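PDB 1EE8: MUTM (fpg) protein from Thermus thermophilus, which belongs to the MutM (Fpg) family, whose chains join an N-terminal domain, a helix-two-turns-helix domain and a zinc finger. Local coordinates for residues V159-A171 with G222-E234. Residues are numbered along the deposited sequence; the frame is centred on the assembly and turned at random.
Sequences VGNIYADEALFRA and GGFQTRHAVYGRE
Glu166, in the middle of helix 161-170, takes the backbone N-H groups of Ala229, Val230 and Tyr231 in its carboxylate, tying the helix-two-turns-helix (H2TH) domain to the chain that leads into the zinc finger. OE1 accepts two of these bonds: Tyr231 N lies 2.8 Å from Glu166 OE1, nearly along the C-O axis and almost straight at 175°, while the same oxygen receives Val230 N on its syn lone pair. The third comes to OE2, with Ala229 N 2.7 Å from Glu166 OE2 and tilted out of the carboxylate plane. A bend at chi2 (-62°) brings the buried carboxylate across to the loop, and the row of N-H groups would be expected to stabilise its negative charge.

Apolar contacts continue the interface along the helix. Ile162 CG1 sits over one face of the Tyr231 ring, 3.5 Å from its centroid and close to the ring normal, a CH-pi contact; the CG2 branch of Ile162 turns instead to the His228 ring. Tyr163 CE2 approaches Phe224 CE1 at 3.8 Å, the two rings inclined at 48° to each other, and the Tyr163 hydroxyl goes on to Glu5 and Ser207.

Polar side chains extend the join to neighbouring parts of the fold: Asp165 forms a salt bridge with Lys147 and also accepts a bond from the backbone of His256 in the finger's hairpin, and Arg170 and Arg227 share Glu200 of helix 184-203. At the zinc end, the side chain of Phe169 is about 5 Å from the zinc ion held by Cys238, Cys241, Cys258 and Cys261. Two residues of the loop approach its ring obliquely from the same side, with Val230 CG1 3.6 Å from Phe169 CD1 and Ala229 CB 3.3 Å from Phe169 CD2.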
loop_
_atom_site.group_PDB
_atom_site.type_symbol
_atom_site.label_atom_id
_atom_site.label_comp_id
_atom_site.label_asym_id
_atom_site.label_seq_id
_atom_site.Cartn_x
_atom_site.Cartn_y
_atom_site.Cartn_z
ATOM N N VAL A 159 29.912 3.371 -4.269
ATOM C CA VAL A 159 31.204 3.404 -3.602
ATOM C C VAL A 159 31.154 3.975 -2.187
ATOM O O VAL A 159 30.574 5.037 -1.943
ATOM C CB VAL A 159 32.234 4.213 -4.433
ATOM C CG1 VAL A 159 33.595 4.199 -3.741
ATOM C CG2 VAL A 159 32.343 3.622 -5.826
ATOM N N GLY A 160 31.768 3.253 -1.259
ATOM C CA GLY A 160 31.819 3.688 0.124
ATOM C C GLY A 160 33.258 3.764 0.614
ATOM O O GLY A 160 34.202 3.759 -0.181
ATOM N N ASN A 161 33.428 3.823 1.929
ATOM C CA ASN A 161 34.749 3.916 2.531
ATOM C C ASN A 161 35.726 2.821 2.125
ATOM O O ASN A 161 36.856 3.107 1.726
ATOM C CB ASN A 161 34.619 3.933 4.055
ATOM C CG ASN A 161 34.196 5.288 4.583
ATOM O OD1 ASN A 161 34.777 6.317 4.229
ATOM N ND2 ASN A 161 33.173 5.297 5.429
ATOM N N ILE A 162 35.298 1.568 2.239
ATOM C CA ILE A 162 36.164 0.439 1.910
ATOM C C ILE A 162 36.758 0.491 0.505
ATOM O O ILE A 162 37.981 0.504 0.334
ATOM C CB ILE A 162 35.415 -0.903 2.075
ATOM C CG1 ILE A 162 35.071 -1.121 3.551
ATOM C CG2 ILE A 162 36.272 -2.061 1.551
ATOM C CD1 ILE A 162 34.361 -2.425 3.831
ATOM N N TYR A 163 35.896 0.544 -0.501
ATOM C CA TYR A 163 36.376 0.548 -1.864
ATOM C C TYR A 163 36.991 1.853 -2.331
ATOM O O TYR A 163 37.801 1.855 -3.260
ATOM C CB TYR A 163 35.262 0.043 -2.774
ATOM C CG TYR A 163 34.867 -1.346 -2.330
ATOM C CD1 TYR A 163 33.679 -1.571 -1.645
ATOM C CD2 TYR A 163 35.750 -2.420 -2.482
ATOM C CE1 TYR A 163 33.379 -2.823 -1.112
ATOM C CE2 TYR A 163 35.460 -3.677 -1.949
ATOM C CZ TYR A 163 34.272 -3.869 -1.265
ATOM O OH TYR A 163 33.986 -5.099 -0.723
ATOM N N ALA A 164 36.632 2.963 -1.695
ATOM C CA ALA A 164 37.260 4.227 -2.064
ATOM C C ALA A 164 38.713 4.105 -1.575
ATOM O O ALA A 164 39.656 4.324 -2.338
ATOM C CB ALA A 164 36.573 5.399 -1.379
ATOM N N ASP A 165 38.882 3.741 -0.304
ATOM C CA ASP A 165 40.217 3.577 0.272
ATOM C C ASP A 165 41.059 2.591 -0.557
ATOM O O ASP A 165 42.202 2.883 -0.914
ATOM C CB ASP A 165 40.126 3.063 1.720
ATOM C CG ASP A 165 39.688 4.140 2.712
ATOM O OD1 ASP A 165 39.299 5.244 2.279
ATOM O OD2 ASP A 165 39.735 3.875 3.934
ATOM N N GLU A 166 40.493 1.429 -0.877
ATOM C CA GLU A 166 41.237 0.434 -1.642
ATOM C C GLU A 166 41.562 0.883 -3.068
ATOM O O GLU A 166 42.634 0.592 -3.583
ATOM C CB GLU A 166 40.477 -0.899 -1.669
ATOM C CG GLU A 166 40.429 -1.618 -0.320
ATOM C CD GLU A 166 41.811 -1.992 0.201
ATOM O OE1 GLU A 166 42.160 -1.552 1.315
ATOM O OE2 GLU A 166 42.546 -2.727 -0.500
ATOM N N ALA A 167 40.645 1.595 -3.705
ATOM C CA ALA A 167 40.888 2.050 -5.070
ATOM C C ALA A 167 42.007 3.085 -5.079
ATOM O O ALA A 167 42.891 3.066 -5.942
ATOM C CB ALA A 167 39.605 2.645 -5.672
ATOM N N LEU A 168 41.958 3.993 -4.113
ATOM C CA LEU A 168 42.954 5.042 -3.995
ATOM C C LEU A 168 44.347 4.469 -3.762
ATOM O O LEU A 168 45.337 4.985 -4.283
ATOM C CB LEU A 168 42.563 6.001 -2.866
ATOM C CG LEU A 168 41.358 6.883 -3.219
ATOM C CD1 LEU A 168 40.799 7.561 -1.972
ATOM C CD2 LEU A 168 41.802 7.925 -4.262
ATOM N N PHE A 169 44.429 3.403 -2.980
ATOM C CA PHE A 169 45.723 2.783 -2.731
ATOM C C PHE A 169 46.208 2.098 -3.994
ATOM O O PHE A 169 47.375 2.203 -4.371
ATOM C CB PHE A 169 45.657 1.716 -1.643
ATOM C CG PHE A 169 46.939 0.943 -1.505
ATOM C CD1 PHE A 169 48.028 1.500 -0.847
ATOM C CD2 PHE A 169 47.085 -0.299 -2.110
ATOM C CE1 PHE A 169 49.247 0.829 -0.794
ATOM C CE2 PHE A 169 48.299 -0.977 -2.065
ATOM C CZ PHE A 169 49.380 -0.412 -1.406
ATOM N N ARG A 170 45.312 1.371 -4.644
ATOM C CA ARG A 170 45.715 0.671 -5.842
ATOM C C ARG A 170 46.242 1.659 -6.879
ATOM O O ARG A 170 47.209 1.370 -7.574
ATOM C CB ARG A 170 44.558 -0.149 -6.408
ATOM C CG ARG A 170 45.016 -1.053 -7.530
ATOM C CD ARG A 170 44.004 -2.111 -7.886
ATOM N NE ARG A 170 43.755 -3.039 -6.786
ATOM C CZ ARG A 170 43.076 -4.172 -6.925
ATOM N NH1 ARG A 170 42.878 -4.969 -5.885
ATOM N NH2 ARG A 170 42.604 -4.509 -8.119
ATOM N N ALA A 171 45.620 2.833 -6.954
ATOM C CA ALA A 171 46.016 3.872 -7.903
ATOM C C ALA A 171 47.145 4.749 -7.366
ATOM O O ALA A 171 47.616 5.655 -8.053
ATOM C CB ALA A 171 44.807 4.741 -8.252
ATOM N N GLY A 222 32.280 -13.007 3.203
ATOM C CA GLY A 222 32.814 -12.664 1.897
ATOM C C GLY A 222 34.281 -13.058 1.898
ATOM O O GLY A 222 34.766 -13.610 2.885
ATOM N N GLY A 223 34.999 -12.770 0.818
ATOM C CA GLY A 223 36.401 -13.143 0.782
ATOM C C GLY A 223 37.343 -12.118 0.178
ATOM O O GLY A 223 38.475 -12.458 -0.172
ATOM N N PHE A 224 36.898 -10.871 0.057
ATOM C CA PHE A 224 37.750 -9.833 -0.526
ATOM C C PHE A 224 38.638 -9.184 0.519
ATOM O O PHE A 224 39.649 -8.568 0.180
ATOM C CB PHE A 224 36.910 -8.752 -1.215
ATOM C CG PHE A 224 37.731 -7.735 -1.966
ATOM C CD1 PHE A 224 37.972 -6.474 -1.427
ATOM C CD2 PHE A 224 38.282 -8.050 -3.204
ATOM C CE1 PHE A 224 38.754 -5.541 -2.111
ATOM C CE2 PHE A 224 39.063 -7.129 -3.897
ATOM C CZ PHE A 224 39.301 -5.869 -3.350
ATOM N N GLN A 225 38.264 -9.323 1.787
ATOM C CA GLN A 225 39.045 -8.730 2.866
ATOM C C GLN A 225 40.491 -9.221 2.868
ATOM O O GLN A 225 41.366 -8.577 3.450
ATOM C CB GLN A 225 38.388 -9.001 4.230
ATOM C CG GLN A 225 38.280 -10.470 4.638
ATOM C CD GLN A 225 37.051 -11.160 4.064
ATOM O OE1 GLN A 225 36.328 -10.591 3.251
ATOM N NE2 GLN A 225 36.813 -12.401 4.489
ATOM N N THR A 226 40.744 -10.354 2.213
ATOM C CA THR A 226 42.094 -10.909 2.137
ATOM C C THR A 226 42.915 -10.121 1.122
ATOM O O THR A 226 44.147 -10.170 1.131
ATOM C CB THR A 226 42.081 -12.401 1.722
ATOM O OG1 THR A 226 41.577 -12.531 0.387
ATOM C CG2 THR A 226 41.197 -13.211 2.671
ATOM N N ARG A 227 42.223 -9.389 0.253
ATOM C CA ARG A 227 42.876 -8.574 -0.766
ATOM C C ARG A 227 43.035 -7.129 -0.286
ATOM O O ARG A 227 43.637 -6.306 -0.977
ATOM C CB ARG A 227 42.057 -8.573 -2.064
ATOM C CG ARG A 227 41.830 -9.941 -2.709
ATOM C CD ARG A 227 43.106 -10.520 -3.291
ATOM N NE ARG A 227 42.835 -11.565 -4.276
ATOM C CZ ARG A 227 42.262 -11.350 -5.460
ATOM N NH1 ARG A 227 41.897 -10.125 -5.813
ATOM N NH2 ARG A 227 42.046 -12.362 -6.293
ATOM N N HIS A 228 42.484 -6.813 0.885
ATOM C CA HIS A 228 42.590 -5.455 1.416
ATOM C C HIS A 228 44.038 -5.051 1.650
ATOM O O HIS A 228 44.802 -5.774 2.291
ATOM C CB HIS A 228 41.818 -5.315 2.727
ATOM C CG HIS A 228 40.331 -5.346 2.557
ATOM N ND1 HIS A 228 39.459 -5.144 3.604
ATOM C CD2 HIS A 228 39.563 -5.576 1.466
ATOM C CE1 HIS A 228 38.217 -5.250 3.165
ATOM N NE2 HIS A 228 38.253 -5.511 1.871
ATOM N N ALA A 229 44.400 -3.882 1.132
ATOM C CA ALA A 229 45.752 -3.373 1.270
ATOM C C ALA A 229 45.862 -2.389 2.424
ATOM O O ALA A 229 46.846 -2.401 3.161
ATOM C CB ALA A 229 46.187 -2.695 -0.026
ATOM N N VAL A 230 44.847 -1.544 2.586
ATOM C CA VAL A 230 44.881 -0.541 3.639
ATOM C C VAL A 230 43.638 -0.459 4.520
ATOM O O VAL A 230 43.739 -0.111 5.697
ATOM C CB VAL A 230 45.151 0.861 3.043
ATOM C CG1 VAL A 230 46.491 0.864 2.300
ATOM C CG2 VAL A 230 44.018 1.257 2.101
ATOM N N TYR A 231 42.465 -0.760 3.971
ATOM C CA TYR A 231 41.261 -0.681 4.783
ATOM C C TYR A 231 41.289 -1.634 5.973
ATOM O O TYR A 231 41.584 -2.822 5.831
ATOM C CB TYR A 231 39.993 -0.967 3.976
ATOM C CG TYR A 231 38.774 -0.665 4.814
ATOM C CD1 TYR A 231 38.288 0.638 4.922
ATOM C CD2 TYR A 231 38.194 -1.654 5.615
ATOM C CE1 TYR A 231 37.262 0.955 5.812
ATOM C CE2 TYR A 231 37.174 -1.350 6.510
ATOM C CZ TYR A 231 36.715 -0.042 6.606
ATOM O OH TYR A 231 35.723 0.262 7.509
ATOM N N GLY A 232 40.958 -1.103 7.145
ATOM C CA GLY A 232 40.950 -1.914 8.351
ATOM C C GLY A 232 42.317 -2.437 8.766
ATOM O O GLY A 232 42.406 -3.306 9.639
ATOM N N ARG A 233 43.386 -1.917 8.159
ATOM C CA ARG A 233 44.730 -2.371 8.496
ATOM C C ARG A 233 45.608 -1.296 9.131
ATOM O O ARG A 233 46.831 -1.334 8.993
ATOM C CB ARG A 233 45.425 -2.932 7.250
ATOM C CG ARG A 233 44.663 -4.068 6.593
ATOM C CD ARG A 233 45.476 -4.745 5.502
ATOM N NE ARG A 233 46.680 -5.378 6.035
ATOM C CZ ARG A 233 47.911 -4.888 5.903
ATOM N NH1 ARG A 233 48.115 -3.750 5.249
ATOM N NH2 ARG A 233 48.941 -5.541 6.427
ATOM N N GLU A 234 44.988 -0.346 9.828
ATOM C CA GLU A 234 45.734 0.731 10.482
ATOM C C GLU A 234 46.831 0.166 11.383
ATOM O O GLU A 234 46.565 -0.651 12.264
ATOM C CB GLU A 234 44.800 1.607 11.328
ATOM C CG GLU A 234 45.514 2.764 12.033
ATOM C CD GLU A 234 44.615 3.537 12.987
ATOM O OE1 GLU A 234 45.015 4.639 13.422
ATOM O OE2 GLU A 234 43.512 3.045 13.307
#